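Local coordinates for periplasmic binding protein (Roseiflexus sp., PDB 5Y8B), which probably binds heme outside the cytoplasmic membrane and delivers it to an ABC transporter for uptake, at residues V9-D14 with T65-D70; F20-G25 with F107-L112; V31-T36 with I48-R53; L203-G208 with L241-M246. All coordinates share one frame; numbering follows the deposited sequence.

Contact 1 of 4, residues V9-D14 with T65-D70. With MG (magnesium ion), chain B.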
loop_
_atom_site.group_PDB
_atom_site.type_symbol
_atom_site.label_atom_id
_atom_site.label_comp_id
_atom_site.label_asym_id
_atom_site.label_seq_id
_atom_site.Cartn_x
_atom_site.Cartn_y
_atom_site.Cartn_z
ATOM N N VAL A 9 1.263 19.326 6.087
ATOM C CA VAL A 9 0.186 18.536 5.526
ATOM C C VAL A 9 0.798 17.430 4.656
ATOM O O VAL A 9 1.558 17.703 3.727
ATOM C CB VAL A 9 -0.869 19.393 4.769
ATOM C CG1 VAL A 9 -1.968 18.508 4.181
ATOM C CG2 VAL A 9 -1.498 20.429 5.700
ATOM N N SER A 10 0.473 16.186 5.007
ATOM C CA SER A 10 0.892 14.992 4.276
ATOM C C SER A 10 -0.272 14.421 3.459
ATOM O O SER A 10 -1.361 14.203 3.975
ATOM C CB SER A 10 1.442 13.940 5.247
ATOM O OG SER A 10 1.670 12.700 4.586
ATOM N N LEU A 11 -0.020 14.156 2.187
ATOM C CA LEU A 11 -1.088 13.806 1.237
ATOM C C LEU A 11 -1.330 12.311 1.039
ATOM O O LEU A 11 -2.319 11.928 0.407
ATOM C CB LEU A 11 -0.825 14.464 -0.127
ATOM C CG LEU A 11 -0.538 15.961 -0.179
ATOM C CD1 LEU A 11 -0.146 16.358 -1.601
ATOM C CD2 LEU A 11 -1.726 16.789 0.288
ATOM N N ASN A 12 -0.424 11.473 1.541
ATOM C CA ASN A 12 -0.524 10.016 1.361
ATOM C C ASN A 12 -0.149 9.311 2.666
ATOM O O ASN A 12 0.744 9.775 3.392
ATOM C CB ASN A 12 0.349 9.532 0.189
ATOM C CG ASN A 12 0.228 10.430 -1.049
ATOM O OD1 ASN A 12 0.937 11.441 -1.164
ATOM N ND2 ASN A 12 -0.682 10.071 -1.975
ATOM N N GLY A 13 -0.836 8.206 2.950
ATOM C CA GLY A 13 -0.658 7.457 4.186
ATOM C C GLY A 13 0.748 6.953 4.454
ATOM O O GLY A 13 1.206 6.989 5.595
ATOM N N ASP A 14 1.427 6.483 3.408
ATOM C CA ASP A 14 2.802 5.995 3.538
ATOM C C ASP A 14 3.774 7.120 3.895
ATOM O O ASP A 14 4.642 6.942 4.761
ATOM C CB ASP A 14 3.252 5.208 2.294
ATOM C CG ASP A 14 3.140 6.010 0.997
ATOM O OD1 ASP A 14 2.241 6.857 0.863
ATOM O OD2 ASP A 14 3.943 5.772 0.078
ATOM N N THR A 65 2.962 25.041 6.499
ATOM C CA THR A 65 4.274 25.573 6.129
ATOM C C THR A 65 4.876 24.708 5.036
ATOM O O THR A 65 5.734 25.175 4.281
ATOM C CB THR A 65 5.259 25.623 7.307
ATOM O OG1 THR A 65 5.403 24.307 7.867
ATOM C CG2 THR A 65 4.782 26.607 8.376
ATOM N N LEU A 66 4.435 23.447 4.985
ATOM C CA LEU A 66 4.913 22.446 4.024
ATOM C C LEU A 66 3.810 21.427 3.645
ATOM O O LEU A 66 3.045 20.959 4.503
ATOM C CB LEU A 66 6.170 21.727 4.560
ATOM C CG LEU A 66 6.752 20.537 3.769
ATOM C CD1 LEU A 66 7.404 20.977 2.455
ATOM C CD2 LEU A 66 7.725 19.730 4.617
ATOM N N VAL A 67 3.726 21.124 2.353
ATOM C CA VAL A 67 2.814 20.095 1.835
ATOM C C VAL A 67 3.671 19.036 1.161
ATOM O O VAL A 67 4.501 19.342 0.313
ATOM C CB VAL A 67 1.755 20.654 0.850
ATOM C CG1 VAL A 67 0.810 19.554 0.381
ATOM C CG2 VAL A 67 0.947 21.771 1.491
ATOM N N ILE A 68 3.476 17.790 1.563
ATOM C CA ILE A 68 4.358 16.714 1.141
ATOM C C ILE A 68 3.532 15.481 0.776
ATOM O O ILE A 68 2.538 15.162 1.458
ATOM C CB ILE A 68 5.471 16.462 2.202
ATOM C CG1 ILE A 68 6.535 15.494 1.676
ATOM C CG2 ILE A 68 4.892 16.056 3.565
ATOM C CD1 ILE A 68 7.843 15.512 2.446
ATOM N N GLY A 69 3.917 14.831 -0.328
ATOM C CA GLY A 69 3.255 13.607 -0.791
ATOM C C GLY A 69 4.056 12.809 -1.811
ATOM O O GLY A 69 5.229 13.079 -2.046
ATOM N N ASP A 70 3.424 11.807 -2.402
ATOM C CA ASP A 70 4.023 11.088 -3.523
ATOM C C ASP A 70 3.162 11.177 -4.798
ATOM O O ASP A 70 2.096 11.793 -4.787
ATOM C CB ASP A 70 4.376 9.627 -3.141
ATOM C CG ASP A 70 3.161 8.789 -2.774
ATOM O OD1 ASP A 70 2.044 9.045 -3.270
ATOM O OD2 ASP A 70 3.321 7.829 -1.978
HETATM MG MG MG B . 2.537 5.861 -1.866
HETATM O O HOH W 1 0.556 6.911 -2.023
HETATM O O HOH W 2 1.891 3.931 -1.403
#
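Val9 and Val67 lie side by side on neighbouring parallel strands, joined by a close ladder of backbone bonds: Val9 N to Leu66 O and Ile68 N to Val9 O (both 2.9 Å), and Leu11 N to Ile68 O (2.8 Å). Leu11 CD2 packs 3.8 Å from Val67 CG1, and Ile59 of helix 56-60 touches both residues. Ser10 and Ile68 face the other way, onto helix 13-21. These are the two inner strands of the four-stranded parallel sheet in a Rossmann-like lobe, and their carboxyl ends form the topological switch point. There Asn12 OD1 accepts Asp70 N at 2.8 Å, with the donor 49° out of the amide's carbonyl plane, while its ND2 is held by Gln51. Gly69 fits under this amide because a CB there would collide with Asn12 OD1. Cut back to alanine, Asn12 would probably leave the buried Asp70 N and Gln51 OE1 without their partner. Beyond the amide the packing gives way to a metal site with two waters. Asp14 OD2 (2.4 Å) and Asp70 OD2 (2.1 Å) bind a magnesium ion together with Asp94, the first two carboxylates arriving from opposite directions with planes 54° apart. Asp70 CG lies between its backbone N and carbonyl carbon (chi1 63°), turning OD2 to the metal. Lys104 also bonds Asp14 OD2. Metal-bound water 1 donates to Asp70 OD1 at 2.9 Å, and Ala72 N bonds that same oxygen.

Contact 2 of 4, residues F20-G25 with F107-L112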
loop_
_atom_site.group_PDB
_atom_site.type_symbol
_atom_site.label_atom_id
_atom_site.label_comp_id
_atom_site.label_asym_id
_atom_site.label_seq_id
_atom_site.Cartn_x
_atom_site.Cartn_y
_atom_site.Cartn_z
ATOM N N PHE A 20 5.985 10.110 11.007
ATOM C CA PHE A 20 5.937 9.601 12.381
ATOM C C PHE A 20 7.160 8.744 12.757
ATOM O O PHE A 20 7.754 8.956 13.818
ATOM C CB PHE A 20 4.626 8.867 12.642
ATOM C CG PHE A 20 3.466 9.788 12.952
ATOM C CD1 PHE A 20 2.688 10.334 11.920
ATOM C CD2 PHE A 20 3.143 10.106 14.286
ATOM C CE1 PHE A 20 1.618 11.169 12.207
ATOM C CE2 PHE A 20 2.072 10.944 14.576
ATOM C CZ PHE A 20 1.309 11.479 13.536
ATOM N N ALA A 21 7.541 7.814 11.873
ATOM C CA ALA A 21 8.719 6.947 12.045
ATOM C C ALA A 21 10.024 7.730 12.146
ATOM O O ALA A 21 10.915 7.333 12.888
ATOM C CB ALA A 21 8.801 5.891 10.947
ATOM N N LEU A 22 10.123 8.847 11.431
ATOM C CA LEU A 22 11.244 9.777 11.580
ATOM C C LEU A 22 11.183 10.635 12.870
ATOM O O LEU A 22 12.103 11.440 13.135
ATOM C CB LEU A 22 11.359 10.678 10.338
ATOM C CG LEU A 22 11.812 10.044 9.018
ATOM C CD1 LEU A 22 11.516 10.993 7.865
ATOM C CD2 LEU A 22 13.296 9.671 9.043
ATOM N N GLY A 23 10.118 10.463 13.658
ATOM C CA GLY A 23 9.938 11.190 14.928
ATOM C C GLY A 23 9.451 12.621 14.761
ATOM O O GLY A 23 9.642 13.450 15.646
ATOM N N MET A 24 8.812 12.908 13.628
ATOM C CA MET A 24 8.389 14.259 13.287
ATOM C C MET A 24 6.861 14.416 13.291
ATOM O O MET A 24 6.337 15.434 12.841
ATOM C CB MET A 24 8.991 14.673 11.939
ATOM C CG MET A 24 10.492 14.930 11.966
ATOM S SD MET A 24 10.970 16.473 12.781
ATOM C CE MET A 24 10.900 17.624 11.401
ATOM N N GLY A 25 6.165 13.414 13.827
ATOM C CA GLY A 25 4.713 13.379 13.848
ATOM C C GLY A 25 3.995 14.546 14.509
ATOM O O GLY A 25 2.845 14.836 14.165
ATOM N N PHE A 107 13.837 11.007 0.838
ATOM C CA PHE A 107 13.184 12.202 0.303
ATOM C C PHE A 107 12.545 13.019 1.438
ATOM O O PHE A 107 12.808 14.226 1.559
ATOM C CB PHE A 107 12.133 11.794 -0.741
ATOM C CG PHE A 107 11.304 12.939 -1.264
ATOM C CD1 PHE A 107 11.692 13.626 -2.415
ATOM C CD2 PHE A 107 10.122 13.321 -0.623
ATOM C CE1 PHE A 107 10.926 14.676 -2.906
ATOM C CE2 PHE A 107 9.356 14.372 -1.109
ATOM C CZ PHE A 107 9.763 15.053 -2.250
ATOM N N VAL A 108 11.720 12.343 2.250
ATOM C CA VAL A 108 11.012 12.949 3.381
ATOM C C VAL A 108 11.995 13.534 4.421
ATOM O O VAL A 108 11.858 14.692 4.816
ATOM C CB VAL A 108 9.991 11.960 4.035
ATOM C CG1 VAL A 108 9.302 12.593 5.240
ATOM C CG2 VAL A 108 8.942 11.513 3.026
ATOM N N ALA A 109 12.988 12.741 4.828
ATOM C CA ALA A 109 13.994 13.174 5.811
ATOM C C ALA A 109 14.713 14.442 5.355
ATOM O O ALA A 109 14.900 15.366 6.149
ATOM C CB ALA A 109 14.988 12.064 6.088
ATOM N N GLN A 110 15.074 14.484 4.070
ATOM C CA GLN A 110 15.718 15.642 3.464
ATOM C C GLN A 110 14.790 16.848 3.402
ATOM O O GLN A 110 15.212 17.950 3.753
ATOM C CB GLN A 110 16.254 15.313 2.078
ATOM C CG GLN A 110 17.247 16.346 1.593
ATOM C CD GLN A 110 17.926 15.944 0.317
ATOM O OE1 GLN A 110 18.437 14.829 0.189
ATOM N NE2 GLN A 110 17.949 16.857 -0.639
ATOM N N ALA A 111 13.542 16.630 2.967
ATOM C CA ALA A 111 12.484 17.660 2.981
ATOM C C ALA A 111 12.223 18.244 4.381
ATOM O O ALA A 111 11.854 19.416 4.499
ATOM C CB ALA A 111 11.196 17.109 2.389
ATOM N N LEU A 112 12.416 17.422 5.422
ATOM C CA LEU A 112 12.285 17.846 6.817
ATOM C C LEU A 112 13.626 18.260 7.463
ATOM O O LEU A 112 13.690 18.475 8.673
ATOM C CB LEU A 112 11.605 16.745 7.656
ATOM C CG LEU A 112 10.210 16.234 7.272
ATOM C CD1 LEU A 112 9.796 15.104 8.200
ATOM C CD2 LEU A 112 9.186 17.343 7.293
#
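Leu22 lays its CD1 methyl over Val108 and Ala109, 3.8 Å from Val108 CG1 and 4.0 Å from Ala109 CB. The contact brings together the carboxyl-terminal ends of helices 13-21 and 100-111, which pack on the same side of the parallel sheet in this Rossmann-like lobe. A Schellman motif finishes the first helix, with Gly23 at positive phi, a conformation that glycine adopts easily, and Gly23 N bonded back to Phe20 O. The turn brings Met24 to the same interface as Leu22. Gly25 CA then lies over the centre of the Phe20 ring, 3.6 Å above its plane, and a side chain at that position would run into the ring. Small Ala109 lets leucine approach the helix backbone, while the branched Val108 reaches inward to Ile15, Ile18 and Ile19 of the partner helix. No hydrogen bond crosses between the two segments. Ile114, just beyond the second helix, touches both Leu22 and Met24. The flexible thioether chain of Met24 suits its place because it can bend at both chi2 (-74°) and chi3 (-89°) to lay both its stem and its methyl against Leu112. Met24 CG meets Leu112 CD1 at 3.8 Å, and Met24 CE lies 3.9 Å from Leu112 CB.

Contact 3 of 4, residues V31-T36 with I48-R53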
loop_
_atom_site.group_PDB
_atom_site.type_symbol
_atom_site.label_atom_id
_atom_site.label_comp_id
_atom_site.label_asym_id
_atom_site.label_seq_id
_atom_site.Cartn_x
_atom_site.Cartn_y
_atom_site.Cartn_z
ATOM N N VAL A 31 -3.824 15.049 7.447
ATOM C CA VAL A 31 -3.515 13.794 6.747
ATOM C C VAL A 31 -4.650 13.403 5.794
ATOM O O VAL A 31 -5.737 13.979 5.849
ATOM C CB VAL A 31 -3.285 12.632 7.756
ATOM C CG1 VAL A 31 -2.052 12.890 8.615
ATOM C CG2 VAL A 31 -4.526 12.373 8.626
ATOM N N ASP A 32 -4.411 12.407 4.947
ATOM C CA ASP A 32 -5.477 11.857 4.096
ATOM C C ASP A 32 -6.164 10.637 4.718
ATOM O O ASP A 32 -5.737 10.132 5.764
ATOM C CB ASP A 32 -4.950 11.537 2.691
ATOM C CG ASP A 32 -4.163 10.257 2.644
ATOM O OD1 ASP A 32 -3.197 10.097 3.420
ATOM O OD2 ASP A 32 -4.520 9.398 1.824
ATOM N N SER A 33 -7.222 10.168 4.056
ATOM C CA SER A 33 -8.007 8.997 4.493
ATOM C C SER A 33 -7.229 7.695 4.622
ATOM O O SER A 33 -7.616 6.816 5.385
ATOM C CB SER A 33 -9.188 8.767 3.552
ATOM O OG SER A 33 -10.240 9.650 3.875
ATOM N N SER A 34 -6.153 7.567 3.860
ATOM C CA SER A 34 -5.373 6.343 3.840
ATOM C C SER A 34 -4.331 6.302 4.953
ATOM O O SER A 34 -3.623 5.304 5.090
ATOM C CB SER A 34 -4.719 6.164 2.469
ATOM O OG SER A 34 -3.625 7.052 2.306
ATOM N N ALA A 35 -4.227 7.387 5.732
ATOM C CA ALA A 35 -3.224 7.499 6.802
ATOM C C ALA A 35 -3.664 6.797 8.083
ATOM O O ALA A 35 -4.132 7.433 9.013
ATOM C CB ALA A 35 -2.886 8.952 7.071
ATOM N N THR A 36 -3.507 5.477 8.123
ATOM C CA THR A 36 -4.043 4.664 9.233
ATOM C C THR A 36 -2.975 4.171 10.230
ATOM O O THR A 36 -3.293 3.391 11.140
ATOM C CB THR A 36 -4.880 3.468 8.706
ATOM O OG1 THR A 36 -4.115 2.723 7.747
ATOM C CG2 THR A 36 -6.191 3.945 8.039
ATOM N N ILE A 48 -7.965 15.456 5.212
ATOM C CA ILE A 48 -8.025 16.389 4.069
ATOM C C ILE A 48 -8.815 15.824 2.888
ATOM O O ILE A 48 -9.021 16.518 1.905
ATOM C CB ILE A 48 -6.625 16.855 3.582
ATOM C CG1 ILE A 48 -5.830 15.673 2.988
ATOM C CG2 ILE A 48 -5.878 17.583 4.702
ATOM C CD1 ILE A 48 -4.620 16.074 2.189
ATOM N N GLY A 49 -9.234 14.562 2.989
ATOM C CA GLY A 49 -9.982 13.888 1.927
ATOM C C GLY A 49 -9.234 12.704 1.331
ATOM O O GLY A 49 -8.276 12.182 1.925
ATOM N N TYR A 50 -9.675 12.284 0.152
ATOM C CA TYR A 50 -9.089 11.150 -0.540
ATOM C C TYR A 50 -7.896 11.580 -1.378
ATOM O O TYR A 50 -7.977 12.552 -2.139
ATOM C CB TYR A 50 -10.159 10.423 -1.359
ATOM C CG TYR A 50 -11.216 9.802 -0.470
ATOM C CD1 TYR A 50 -10.928 8.662 0.298
ATOM C CD2 TYR A 50 -12.499 10.367 -0.366
ATOM C CE1 TYR A 50 -11.884 8.089 1.127
ATOM C CE2 TYR A 50 -13.469 9.796 0.462
ATOM C CZ TYR A 50 -13.152 8.660 1.208
ATOM O OH TYR A 50 -14.086 8.080 2.036
ATOM N N GLN A 51 -6.794 10.849 -1.220
ATOM C CA GLN A 51 -5.486 11.239 -1.776
ATOM C C GLN A 51 -5.503 11.573 -3.272
ATOM O O GLN A 51 -4.727 12.412 -3.709
ATOM C CB GLN A 51 -4.390 10.200 -1.439
ATOM C CG GLN A 51 -4.518 8.870 -2.166
ATOM C CD GLN A 51 -3.710 7.745 -1.544
ATOM O OE1 GLN A 51 -2.486 7.816 -1.442
ATOM N NE2 GLN A 51 -4.398 6.667 -1.166
ATOM N N ARG A 52 -6.400 10.932 -4.026
ATOM C CA ARG A 52 -6.536 11.140 -5.476
ATOM C C ARG A 52 -7.572 12.198 -5.862
ATOM O O ARG A 52 -7.660 12.574 -7.031
ATOM C CB ARG A 52 -6.863 9.822 -6.189
ATOM C CG ARG A 52 -5.684 8.868 -6.326
ATOM C CD ARG A 52 -6.114 7.499 -6.837
ATOM N NE ARG A 52 -5.160 6.462 -6.433
ATOM C CZ ARG A 52 -5.282 5.677 -5.360
ATOM N NH1 ARG A 52 -6.327 5.769 -4.548
ATOM N NH2 ARG A 52 -4.348 4.781 -5.098
ATOM N N ARG A 53 -8.337 12.671 -4.874
ATOM C CA ARG A 53 -9.483 13.573 -5.078
ATOM C C ARG A 53 -9.374 14.816 -4.173
ATOM O O ARG A 53 -10.297 15.144 -3.419
ATOM C CB ARG A 53 -10.811 12.829 -4.813
ATOM C CG ARG A 53 -11.000 11.494 -5.533
ATOM C CD ARG A 53 -11.947 10.610 -4.732
ATOM N NE ARG A 53 -12.251 9.349 -5.408
ATOM C CZ ARG A 53 -13.475 8.911 -5.717
ATOM N NH1 ARG A 53 -13.614 7.745 -6.339
ATOM N NH2 ARG A 53 -14.564 9.612 -5.407
#
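Ser33 approaches the Tyr50 ring obliquely near CD1 and CE1, with Ser33 OG 3.6 Å from Tyr50 CE1. The Ser33 hydroxyl is also bonded to Asn47. Deeper in, two more flat groups pass each other: the Asp32 carboxylate and the Gln51 amide have planes 58° apart, with Asp32 OD2 3.4 Å from Gln51 CB. Ser34 grips that oxygen twice. Ser34 N reaches Asp32 OD2 from above the carboxylate plane at 3.2 Å, closing an Asx turn, while Ser34 OG donates to it at 2.6 Å on the syn side, only 16° out of plane. Asp32 CG sits between the backbone N and the carbonyl carbon (chi1 78°), which folds the acid back over its own type I turn. With a valine in place of Asp32, the amide and hydroxyl of Ser34 are likely to lose their shared acceptor, setting the hydroxyl free to turn away from Gly13 N, which it also binds. Two backbone bonds join the loops: Ile48 N to Val31 O (2.7 Å, somewhat bent) and Ser33 N to Gly49 O (3.1 Å). Gly49 suits its place because a CB would be jammed against Ile48 O. Gln51 OE1 takes its hydrogen bond from Asn12 ND2, just before helix 13-21. The first loop leaves strand 28-30 and the second runs into helix 56-60, with helix 39-42 between them; Val31 and Ala35 rest on Thr16 of helix 13-21, while Ile48 reaches Leu11.

Contact 4 of 4, residues L203-G208 with L241-M246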
loop_
_atom_site.group_PDB
_atom_site.type_symbol
_atom_site.label_atom_id
_atom_site.label_comp_id
_atom_site.label_asym_id
_atom_site.label_seq_id
_atom_site.Cartn_x
_atom_site.Cartn_y
_atom_site.Cartn_z
ATOM N N LEU A 203 -5.590 -13.199 -2.019
ATOM C CA LEU A 203 -5.114 -12.047 -1.266
ATOM C C LEU A 203 -6.039 -10.842 -1.479
ATOM O O LEU A 203 -6.306 -10.435 -2.622
ATOM C CB LEU A 203 -3.686 -11.706 -1.692
ATOM C CG LEU A 203 -2.947 -10.566 -0.994
ATOM C CD1 LEU A 203 -2.722 -10.867 0.490
ATOM C CD2 LEU A 203 -1.617 -10.350 -1.692
ATOM N N VAL A 204 -6.547 -10.291 -0.377
ATOM C CA VAL A 204 -7.503 -9.193 -0.423
ATOM C C VAL A 204 -7.151 -8.092 0.587
ATOM O O VAL A 204 -6.207 -8.230 1.389
ATOM C CB VAL A 204 -8.971 -9.675 -0.250
ATOM C CG1 VAL A 204 -9.393 -10.598 -1.397
ATOM C CG2 VAL A 204 -9.213 -10.334 1.113
ATOM N N LEU A 205 -7.899 -6.996 0.524
ATOM C CA LEU A 205 -7.810 -5.942 1.517
ATOM C C LEU A 205 -8.932 -6.072 2.537
ATOM O O LEU A 205 -10.069 -6.392 2.171
ATOM C CB LEU A 205 -7.830 -4.566 0.848
ATOM C CG LEU A 205 -6.737 -4.249 -0.195
ATOM C CD1 LEU A 205 -6.949 -2.867 -0.815
ATOM C CD2 LEU A 205 -5.320 -4.406 0.354
ATOM N N ASP A 206 -8.590 -5.839 3.810
ATOM C CA ASP A 206 -9.534 -5.721 4.939
ATOM C C ASP A 206 -10.860 -5.053 4.532
ATOM O O ASP A 206 -11.913 -5.685 4.585
ATOM C CB ASP A 206 -8.841 -4.970 6.110
ATOM C CG ASP A 206 -9.741 -4.784 7.357
ATOM O OD1 ASP A 206 -10.727 -5.537 7.565
ATOM O OD2 ASP A 206 -9.435 -3.870 8.164
ATOM N N LYS A 207 -10.796 -3.800 4.082
ATOM C CA LYS A 207 -12.010 -3.036 3.744
ATOM C C LYS A 207 -12.758 -3.549 2.513
ATOM O O LYS A 207 -13.986 -3.446 2.461
ATOM C CB LYS A 207 -11.734 -1.530 3.671
ATOM C CG LYS A 207 -11.659 -0.920 5.066
ATOM C CD LYS A 207 -10.976 0.438 5.133
ATOM C CE LYS A 207 -10.745 0.824 6.591
ATOM N NZ LYS A 207 -10.186 2.197 6.736
ATOM N N GLY A 208 -12.016 -4.124 1.557
ATOM C CA GLY A 208 -12.588 -4.802 0.388
ATOM C C GLY A 208 -13.374 -6.045 0.763
ATOM O O GLY A 208 -14.508 -6.231 0.306
ATOM N N LEU A 241 -2.680 0.170 3.403
ATOM C CA LEU A 241 -1.441 0.843 3.747
ATOM C C LEU A 241 -0.286 -0.131 4.065
ATOM O O LEU A 241 0.827 0.045 3.578
ATOM C CB LEU A 241 -1.679 1.796 4.919
ATOM C CG LEU A 241 -0.502 2.667 5.362
ATOM C CD1 LEU A 241 0.017 3.483 4.185
ATOM C CD2 LEU A 241 -0.912 3.546 6.531
ATOM N N TYR A 242 -0.573 -1.144 4.870
ATOM C CA TYR A 242 0.391 -2.180 5.242
ATOM C C TYR A 242 0.858 -3.035 4.052
ATOM O O TYR A 242 2.064 -3.269 3.901
ATOM C CB TYR A 242 -0.231 -3.074 6.316
ATOM C CG TYR A 242 0.685 -4.037 7.027
ATOM C CD1 TYR A 242 1.858 -3.596 7.656
ATOM C CD2 TYR A 242 0.343 -5.391 7.132
ATOM C CE1 TYR A 242 2.683 -4.485 8.338
ATOM C CE2 TYR A 242 1.163 -6.296 7.819
ATOM C CZ TYR A 242 2.321 -5.831 8.426
ATOM O OH TYR A 242 3.127 -6.708 9.106
ATOM N N LEU A 243 -0.085 -3.486 3.219
ATOM C CA LEU A 243 0.231 -4.317 2.064
ATOM C C LEU A 243 0.800 -3.536 0.861
ATOM O O LEU A 243 1.836 -3.928 0.306
ATOM C CB LEU A 243 -0.985 -5.157 1.643
ATOM C CG LEU A 243 -0.913 -6.112 0.428
ATOM C CD1 LEU A 243 0.193 -7.161 0.551
ATOM C CD2 LEU A 243 -2.251 -6.797 0.194
ATOM N N LEU A 244 0.129 -2.438 0.491
ATOM C CA LEU A 244 0.368 -1.727 -0.769
ATOM C C LEU A 244 1.216 -0.449 -0.678
ATOM O O LEU A 244 1.761 -0.000 -1.686
ATOM C CB LEU A 244 -0.965 -1.408 -1.470
ATOM C CG LEU A 244 -2.027 -2.502 -1.646
ATOM C CD1 LEU A 244 -3.310 -1.936 -2.234
ATOM C CD2 LEU A 244 -1.518 -3.656 -2.493
ATOM N N GLY A 245 1.330 0.108 0.523
ATOM C CA GLY A 245 1.936 1.419 0.749
ATOM C C GLY A 245 3.430 1.570 0.529
ATOM O O GLY A 245 3.892 2.667 0.222
ATOM N N MET A 246 4.181 0.482 0.692
ATOM C CA MET A 246 5.649 0.480 0.556
ATOM C C MET A 246 6.314 1.489 1.520
ATOM O O MET A 246 7.148 2.312 1.126
ATOM C CB MET A 246 6.092 0.658 -0.923
ATOM C CG MET A 246 5.712 -0.500 -1.842
ATOM S SD MET A 246 6.713 -1.969 -1.507
ATOM C CE MET A 246 6.315 -2.978 -2.934
#
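Leu243 drives its CD2 methyl between Leu203 and Leu205, meeting Leu203 CG at 4.0 Å and Leu205 CD2 at 3.9 Å. This is helix-on-sheet packing in the second lobe: strand 201-205 belongs to a mixed sheet, and helix 240-244 follows strand 235-238, which lies parallel beside strand 201-205. The four leucines use two different first torsions. In Leu203 (chi1 -177°) and Leu243 (chi1 179°), CG is anti to the backbone N, which stretches the two chains toward each other so that they meet tip to tip. Leu205 and Leu244 instead set CG beside the backbone N, anti to the carbonyl carbon. For Leu205 (chi1 -58°) this matters, because its CB leaves the strand alongside the helix rather than at it, and the torsion brings both methyls round to the leucine pair. Leucine fits all four places: a fork of two methyls on a flexible stem can interlock with another fork, and the side chains that meet here are all hydrocarbon. Helix 250-265 adds Leu257, which touches Leu203 and Leu243, while Val165 of helix 164-171 touches Leu203 and Leu244. Leu205 is also the N-cap residue of helix 206-211, so the chain turns directly from strand to helix at this contact. Leu244 CD1 touches both prongs of the Leu205 fork, at 4.0 Å from Leu205 CD1 and 4.1 Å from Leu205 CD2.

Contact 1 is the hub. Contact 2 backs onto it through Ile68 CD1, 3.7 Å from Ala111 CB, their centres about 11 Å apart. Contact 3, nested in the loop that contact 1 closes, adds a probable hydrogen bond from Asn12 ND2 to Gln51 OE1 (2.9 Å), and the Gln51 side chain comes to about 5 Å from the magnesium ion without binding it. Contact 4 belongs to the other lobe, its centre about 20 Å from that of contact 1, yet Leu241 CD1 comes 3.4 Å from Asp14 N, and Leu241 CD2 lies 3.5 Å from Ser34 O of contact 3. The metal sits where the lobes meet, probably in the cleft that receives heme in relatives.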